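Local coordinates for protein 3-deoxy-manno-octulosonate cytidylyltransferase (Escherichia coli, PDB 1H7E) that catalyses the transfer of a cytidylyl group from CTP to KDO, giving CMP-KDO and diphosphate and probably activating this sugar for lipopolysaccharide biosynthesis, at residues A3-P8 with E35-V40; L22-V25 with Q31-Y34. All blocks are in the same frame, centred on the assembly; numbering follows the deposited sequence.

Contact 1: residues A3-P8 with E35-V40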
ATOM      1  N   ALA A   3       0.238  27.401 -12.312  1.00 21.13           N
ATOM      2  CA  ALA A   3      -0.702  26.377 -11.907  1.00 17.14           C
ATOM      3  C   ALA A   3      -2.079  26.764 -12.372  1.00 18.10           C
ATOM      4  O   ALA A   3      -2.432  27.943 -12.347  1.00 19.01           O
ATOM      5  CB  ALA A   3      -0.704  26.252 -10.388  1.00 17.90           C
ATOM      6  N   VAL A   4      -2.854  25.782 -12.816  1.00 14.43           N
ATOM      7  CA  VAL A   4      -4.233  26.038 -13.214  1.00 14.91           C
ATOM      8  C   VAL A   4      -5.160  25.024 -12.542  1.00 14.99           C
ATOM      9  O   VAL A   4      -4.748  23.918 -12.181  1.00 16.89           O
ATOM     10  CB  VAL A   4      -4.458  25.996 -14.759  1.00 17.42           C
ATOM     11  CG1 VAL A   4      -3.466  26.943 -15.472  1.00 16.30           C
ATOM     12  CG2 VAL A   4      -4.354  24.590 -15.283  1.00 17.80           C
ATOM     13  N   ILE A   5      -6.391  25.429 -12.304  1.00 13.05           N
ATOM     14  CA  ILE A   5      -7.370  24.536 -11.707  1.00 14.33           C
ATOM     15  C   ILE A   5      -8.343  24.130 -12.790  1.00 14.77           C
ATOM     16  O   ILE A   5      -8.834  24.978 -13.533  1.00 15.69           O
ATOM     17  CB  ILE A   5      -8.153  25.204 -10.564  1.00 13.67           C
ATOM     18  CG1 ILE A   5      -7.248  25.373  -9.349  1.00 13.40           C
ATOM     19  CG2 ILE A   5      -9.414  24.404 -10.238  1.00 12.82           C
ATOM     20  CD1 ILE A   5      -7.876  26.182  -8.243  1.00 16.72           C
ATOM     21  N   VAL A   6      -8.578  22.824 -12.918  1.00 13.55           N
ATOM     22  CA  VAL A   6      -9.518  22.304 -13.902  1.00 12.57           C
ATOM     23  C   VAL A   6     -10.641  21.614 -13.139  1.00 16.32           C
ATOM     24  O   VAL A   6     -10.391  20.788 -12.252  1.00 17.54           O
ATOM     25  CB  VAL A   6      -8.853  21.298 -14.884  1.00 11.84           C
ATOM     26  CG1 VAL A   6      -9.891  20.739 -15.838  1.00 11.57           C
ATOM     27  CG2 VAL A   6      -7.751  21.976 -15.664  1.00 13.59           C
ATOM     28  N   ILE A   7     -11.876  21.979 -13.452  1.00 15.03           N
ATOM     29  CA  ILE A   7     -13.040  21.411 -12.799  1.00 14.92           C
ATOM     30  C   ILE A   7     -13.845  20.599 -13.808  1.00 19.54           C
ATOM     31  O   ILE A   7     -14.470  21.165 -14.704  1.00 20.23           O
ATOM     32  CB  ILE A   7     -13.965  22.520 -12.240  1.00 16.55           C
ATOM     33  CG1 ILE A   7     -13.207  23.424 -11.267  1.00 13.63           C
ATOM     34  CG2 ILE A   7     -15.195  21.900 -11.550  1.00 15.92           C
ATOM     35  CD1 ILE A   7     -13.923  24.738 -11.010  1.00 12.56           C
ATOM     36  N   PRO A   8     -13.776  19.255 -13.733  1.00 23.74           N
ATOM     37  CA  PRO A   8     -14.525  18.379 -14.649  1.00 25.20           C
ATOM     38  C   PRO A   8     -15.997  18.519 -14.272  1.00 29.86           C
ATOM     39  O   PRO A   8     -16.354  18.380 -13.100  1.00 32.05           O
ATOM     40  CB  PRO A   8     -14.034  16.976 -14.269  1.00 26.64           C
ATOM     41  CG  PRO A   8     -12.691  17.210 -13.707  1.00 29.09           C
ATOM     42  CD  PRO A   8     -12.886  18.456 -12.873  1.00 25.01           C
ATOM     43  N   GLU A  35     -16.446  29.699  -8.002  1.00 18.34           N
ATOM     44  CA  GLU A  35     -16.195  30.839  -7.121  1.00 19.30           C
ATOM     45  C   GLU A  35     -15.180  30.525  -6.027  1.00 22.06           C
ATOM     46  O   GLU A  35     -14.329  31.358  -5.725  1.00 20.38           O
ATOM     47  CB  GLU A  35     -17.493  31.365  -6.523  1.00 21.70           C
ATOM     48  CG  GLU A  35     -18.460  31.905  -7.568  1.00 26.88           C
ATOM     49  CD  GLU A  35     -19.674  32.585  -6.959  1.00 30.67           C
ATOM     50  OE1 GLU A  35     -19.696  32.795  -5.730  1.00 34.21           O
ATOM     51  OE2 GLU A  35     -20.606  32.926  -7.710  1.00 29.63           O
ATOM     52  N   ARG A  36     -15.239  29.327  -5.440  1.00 22.15           N
ATOM     53  CA  ARG A  36     -14.242  28.965  -4.419  1.00 20.09           C
ATOM     54  C   ARG A  36     -12.863  28.762  -5.034  1.00 17.53           C
ATOM     55  O   ARG A  36     -11.861  29.159  -4.454  1.00 16.04           O
ATOM     56  CB  ARG A  36     -14.679  27.737  -3.627  1.00 23.39           C
ATOM     57  CG  ARG A  36     -15.622  28.114  -2.521  1.00 28.81           C
ATOM     58  CD  ARG A  36     -16.680  27.093  -2.338  1.00 34.12           C
ATOM     59  NE  ARG A  36     -17.714  27.573  -1.428  1.00 41.35           N
ATOM     60  CZ  ARG A  36     -17.709  27.401  -0.108  1.00 43.57           C
ATOM     61  NH1 ARG A  36     -16.718  26.750   0.498  1.00 44.50           N
ATOM     62  NH2 ARG A  36     -18.722  27.866   0.608  1.00 45.66           N
ATOM     63  N   ALA A  37     -12.823  28.199  -6.243  1.00 16.96           N
ATOM     64  CA  ALA A  37     -11.560  27.977  -6.955  1.00 15.29           C
ATOM     65  C   ALA A  37     -10.840  29.304  -7.218  1.00 16.88           C
ATOM     66  O   ALA A  37      -9.605  29.379  -7.138  1.00 16.60           O
ATOM     67  CB  ALA A  37     -11.825  27.236  -8.267  1.00 15.00           C
ATOM     68  N   LEU A  38     -11.616  30.360  -7.486  1.00 17.87           N
ATOM     69  CA  LEU A  38     -11.040  31.680  -7.741  1.00 20.45           C
ATOM     70  C   LEU A  38     -10.339  32.267  -6.531  1.00 23.06           C
ATOM     71  O   LEU A  38      -9.469  33.119  -6.686  1.00 26.27           O
ATOM     72  CB  LEU A  38     -12.106  32.664  -8.222  1.00 18.70           C
ATOM     73  CG  LEU A  38     -12.524  32.477  -9.666  1.00 18.83           C
ATOM     74  CD1 LEU A  38     -13.724  33.349  -9.971  1.00 22.84           C
ATOM     75  CD2 LEU A  38     -11.353  32.811 -10.551  1.00 17.90           C
ATOM     76  N   GLN A  39     -10.719  31.804  -5.336  1.00 24.61           N
ATOM     77  CA  GLN A  39     -10.141  32.283  -4.088  1.00 23.74           C
ATOM     78  C   GLN A  39      -8.815  31.624  -3.730  1.00 23.65           C
ATOM     79  O   GLN A  39      -8.209  31.972  -2.724  1.00 24.50           O
ATOM     80  CB  GLN A  39     -11.133  32.085  -2.945  1.00 26.20           C
ATOM     81  CG  GLN A  39     -12.479  32.777  -3.154  1.00 35.16           C
ATOM     82  CD  GLN A  39     -13.492  32.449  -2.052  1.00 41.81           C
ATOM     83  OE1 GLN A  39     -13.112  32.198  -0.909  1.00 45.85           O
ATOM     84  NE2 GLN A  39     -14.783  32.443  -2.396  1.00 42.19           N
ATOM     85  N   VAL A  40      -8.363  30.672  -4.544  1.00 22.39           N
ATOM     86  CA  VAL A  40      -7.107  29.974  -4.269  1.00 19.82           C
ATOM     87  C   VAL A  40      -5.934  30.794  -4.761  1.00 21.72           C
ATOM     88  O   VAL A  40      -5.804  31.053  -5.952  1.00 22.12           O
ATOM     89  CB  VAL A  40      -7.058  28.563  -4.936  1.00 19.32           C
ATOM     90  CG1 VAL A  40      -5.763  27.857  -4.590  1.00 13.91           C
ATOM     91  CG2 VAL A  40      -8.252  27.728  -4.501  1.00 14.33           C
TER
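Ile5 of strand 3-8 and Ala37 of helix 29-38 have the nearest CA atoms of the two segments, 7.2 Å apart, and no hydrogen bond links the segments. Ile5 reaches across with its longer branch. CG1 lies beside the backbone N (chi1 -72°) and chi2 is extended, which carries CD1 to Ala37 and Val40. Ile5 CD1 meets Ala37 CB and Val40 CG2, each at 4.1 Å. Ile5 CD1 also lies 3.8 Å from Ala37 O. That oxygen accepts the backbone N-H of Val40, so the turn at Ala37-Val40 closes beside Ile5 CD1. Strand 3-8 is an inner, parallel strand of the large mixed sheet, between strands 45-50 and 91-94, and helix 29-38 packs on it in the Rossmann-like manner of a GT-A nucleotidyltransferase. Two residues further along the strand, Ile7 points to the same side and brings its CD1 to 4.3 Å from Ala37 CB, so the alanine is touched by both isoleucine ends. Val40 meets Ile5 at an oblique angle, with CG2 and CB almost equally near CD1. Val46 of strand 45-50 touches both Ile7 and Ala37, while Val40 also packs on Glu108 of helix 104-116.

Contact 2: residues L22-V25 with Q31-Y34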
ATOM      1  N   LEU A  22     -27.526  22.071 -10.542  1.00 47.03           N
ATOM      2  CA  LEU A  22     -28.468  22.099  -9.419  1.00 47.40           C
ATOM      3  C   LEU A  22     -28.319  23.394  -8.641  1.00 45.77           C
ATOM      4  O   LEU A  22     -27.214  23.901  -8.487  1.00 44.65           O
ATOM      5  CB  LEU A  22     -28.226  20.929  -8.465  1.00 50.13           C
ATOM      6  CG  LEU A  22     -28.718  19.531  -8.820  1.00 52.13           C
ATOM      7  CD1 LEU A  22     -28.172  18.572  -7.775  1.00 55.16           C
ATOM      8  CD2 LEU A  22     -30.239  19.477  -8.864  1.00 53.30           C
ATOM      9  N   ASP A  23     -29.426  23.899  -8.108  1.00 46.53           N
ATOM     10  CA  ASP A  23     -29.392  25.143  -7.357  1.00 46.27           C
ATOM     11  C   ASP A  23     -29.064  24.995  -5.878  1.00 44.26           C
ATOM     12  O   ASP A  23     -29.614  24.159  -5.178  1.00 45.78           O
ATOM     13  CB  ASP A  23     -30.713  25.906  -7.501  1.00 50.28           C
ATOM     14  CG  ASP A  23     -30.629  27.321  -6.941  1.00 53.34           C
ATOM     15  OD1 ASP A  23     -30.739  27.506  -5.702  1.00 53.63           O
ATOM     16  OD2 ASP A  23     -30.431  28.250  -7.755  1.00 57.60           O
ATOM     17  N   ILE A  24     -28.157  25.839  -5.416  1.00 42.04           N
ATOM     18  CA  ILE A  24     -27.762  25.877  -4.018  1.00 42.74           C
ATOM     19  C   ILE A  24     -27.728  27.380  -3.723  1.00 42.74           C
ATOM     20  O   ILE A  24     -26.909  28.108  -4.285  1.00 41.27           O
ATOM     21  CB  ILE A  24     -26.352  25.236  -3.778  1.00 41.06           C
ATOM     22  CG1 ILE A  24     -26.334  23.771  -4.230  1.00 38.61           C
ATOM     23  CG2 ILE A  24     -25.959  25.347  -2.297  1.00 40.02           C
ATOM     24  CD1 ILE A  24     -24.960  23.124  -4.154  1.00 37.93           C
ATOM     25  N   VAL A  25     -28.646  27.837  -2.874  1.00 43.26           N
ATOM     26  CA  VAL A  25     -28.757  29.256  -2.507  1.00 43.41           C
ATOM     27  C   VAL A  25     -28.719  30.238  -3.695  1.00 42.00           C
ATOM     28  O   VAL A  25     -27.971  31.224  -3.688  1.00 40.52           O
ATOM     29  CB  VAL A  25     -27.747  29.698  -1.361  1.00 46.58           C
ATOM     30  CG1 VAL A  25     -28.054  28.968  -0.064  1.00 47.05           C
ATOM     31  CG2 VAL A  25     -26.283  29.476  -1.757  1.00 48.92           C
ATOM     32  N   GLN A  31     -21.199  26.843 -10.213  1.00 18.27           N
ATOM     33  CA  GLN A  31     -20.765  28.210  -9.926  1.00 19.41           C
ATOM     34  C   GLN A  31     -20.092  28.340  -8.547  1.00 17.89           C
ATOM     35  O   GLN A  31     -19.086  29.053  -8.403  1.00 19.80           O
ATOM     36  CB  GLN A  31     -21.921  29.201 -10.059  1.00 19.22           C
ATOM     37  CG  GLN A  31     -21.473  30.664  -9.818  1.00 20.80           C
ATOM     38  CD  GLN A  31     -22.566  31.676 -10.136  1.00 21.37           C
ATOM     39  OE1 GLN A  31     -23.527  31.363 -10.833  1.00 21.27           O
ATOM     40  NE2 GLN A  31     -22.429  32.878  -9.611  1.00 18.28           N
ATOM     41  N   HIS A  32     -20.624  27.630  -7.547  1.00 18.81           N
ATOM     42  CA  HIS A  32     -20.058  27.656  -6.194  1.00 18.57           C
ATOM     43  C   HIS A  32     -18.631  27.121  -6.199  1.00 19.26           C
ATOM     44  O   HIS A  32     -17.741  27.677  -5.535  1.00 19.78           O
ATOM     45  CB  HIS A  32     -20.901  26.806  -5.235  1.00 22.11           C
ATOM     46  CG  HIS A  32     -22.208  27.427  -4.873  1.00 21.92           C
ATOM     47  ND1 HIS A  32     -22.312  28.467  -3.970  1.00 22.63           N
ATOM     48  CD2 HIS A  32     -23.467  27.167  -5.299  1.00 19.62           C
ATOM     49  CE1 HIS A  32     -23.582  28.818  -3.858  1.00 21.90           C
ATOM     50  NE2 HIS A  32     -24.301  28.044  -4.651  1.00 21.13           N
ATOM     51  N   VAL A  33     -18.416  26.041  -6.956  1.00 17.46           N
ATOM     52  CA  VAL A  33     -17.084  25.452  -7.050  1.00 18.97           C
ATOM     53  C   VAL A  33     -16.139  26.416  -7.753  1.00 18.13           C
ATOM     54  O   VAL A  33     -14.998  26.626  -7.318  1.00 20.16           O
ATOM     55  CB  VAL A  33     -17.103  24.095  -7.804  1.00 17.75           C
ATOM     56  CG1 VAL A  33     -15.673  23.533  -7.913  1.00 14.77           C
ATOM     57  CG2 VAL A  33     -18.003  23.106  -7.067  1.00 17.63           C
ATOM     58  N   TYR A  34     -16.635  27.015  -8.836  1.00 20.21           N
ATOM     59  CA  TYR A  34     -15.852  27.973  -9.605  1.00 20.09           C
ATOM     60  C   TYR A  34     -15.467  29.155  -8.725  1.00 16.89           C
ATOM     61  O   TYR A  34     -14.301  29.551  -8.691  1.00 19.43           O
ATOM     62  CB  TYR A  34     -16.644  28.453 -10.843  1.00 22.47           C
ATOM     63  CG  TYR A  34     -15.775  29.113 -11.910  1.00 24.20           C
ATOM     64  CD1 TYR A  34     -15.404  30.457 -11.812  1.00 25.58           C
ATOM     65  CD2 TYR A  34     -15.284  28.377 -12.985  1.00 24.06           C
ATOM     66  CE1 TYR A  34     -14.555  31.046 -12.757  1.00 24.82           C
ATOM     67  CE2 TYR A  34     -14.439  28.958 -13.933  1.00 25.47           C
ATOM     68  CZ  TYR A  34     -14.078  30.286 -13.810  1.00 26.65           C
ATOM     69  OH  TYR A  34     -13.215  30.821 -14.737  1.00 31.14           O
TER
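The imidazole of His32 reaches from helix 29-38 to the backbone of Ile24 and presents its NE2 edge to the carbonyl. NE2 donates to Ile24 O at 2.6 Å, a short hydrogen bond with an N-H...O angle of 157°. The oxygen lies close to the ring plane, whereas from the carbonyl's side the donor stands tilted 33° from the carbonyl plane. With CG beside its own backbone N and anti to the carbonyl carbon (chi1 -73°), the histidine extends from the helix toward segment 22-25.

Ile24 and Val25 pack near the NE2 end of the ring. The Ile24 side chain runs obliquely to the imidazole and meets it mainly through its branching carbon, CB standing 3.6 Å from NE2; the CG2 methyl follows at 3.9 Å. Val25 crosses the histidine at about a right angle. Its CG2, lodged between its own backbone N and carbonyl carbon, approaches His32 CE1 obliquely to 3.5 Å. Ile24 CB and Val25 CG2 both lie on the same side of the ring plane near NE2, and the bond and packing together would restrict rotation of the ring.

Met237 of helix 227-243 and Pro100 each touch both Ile24 and His32, adding to the apolar surroundings of this polar link. Asp23 OD1 accepts the N-H of Gly26 where the chain turns between strands 23-24 and 27-28. The contact thus ties a small beta-hairpin, through a side-chain-to-backbone hydrogen bond, to the helix that follows it within the cytidylyltransferase fold.

In the fold
Contact 2 is nested along the chain inside the loop closed by contact 1: strand 3-8 comes first, then strands 23-24 and 27-28, then helix 29-38, which both contacts use. Their centres lie about 14 Å apart, with contact 1 nearer the chain centre, about 11 Å from it against about 17 Å for contact 2, centre to centre. They meet where Ile7 CD1 packs against Val33 CG1 at 3.8 Å. The shared helix connects the inner strand 3-8 of the main sheet with the hairpin 23-28. Both contacts are formed within one subunit of the homodimer, and no residue of the partner chain touches their segments.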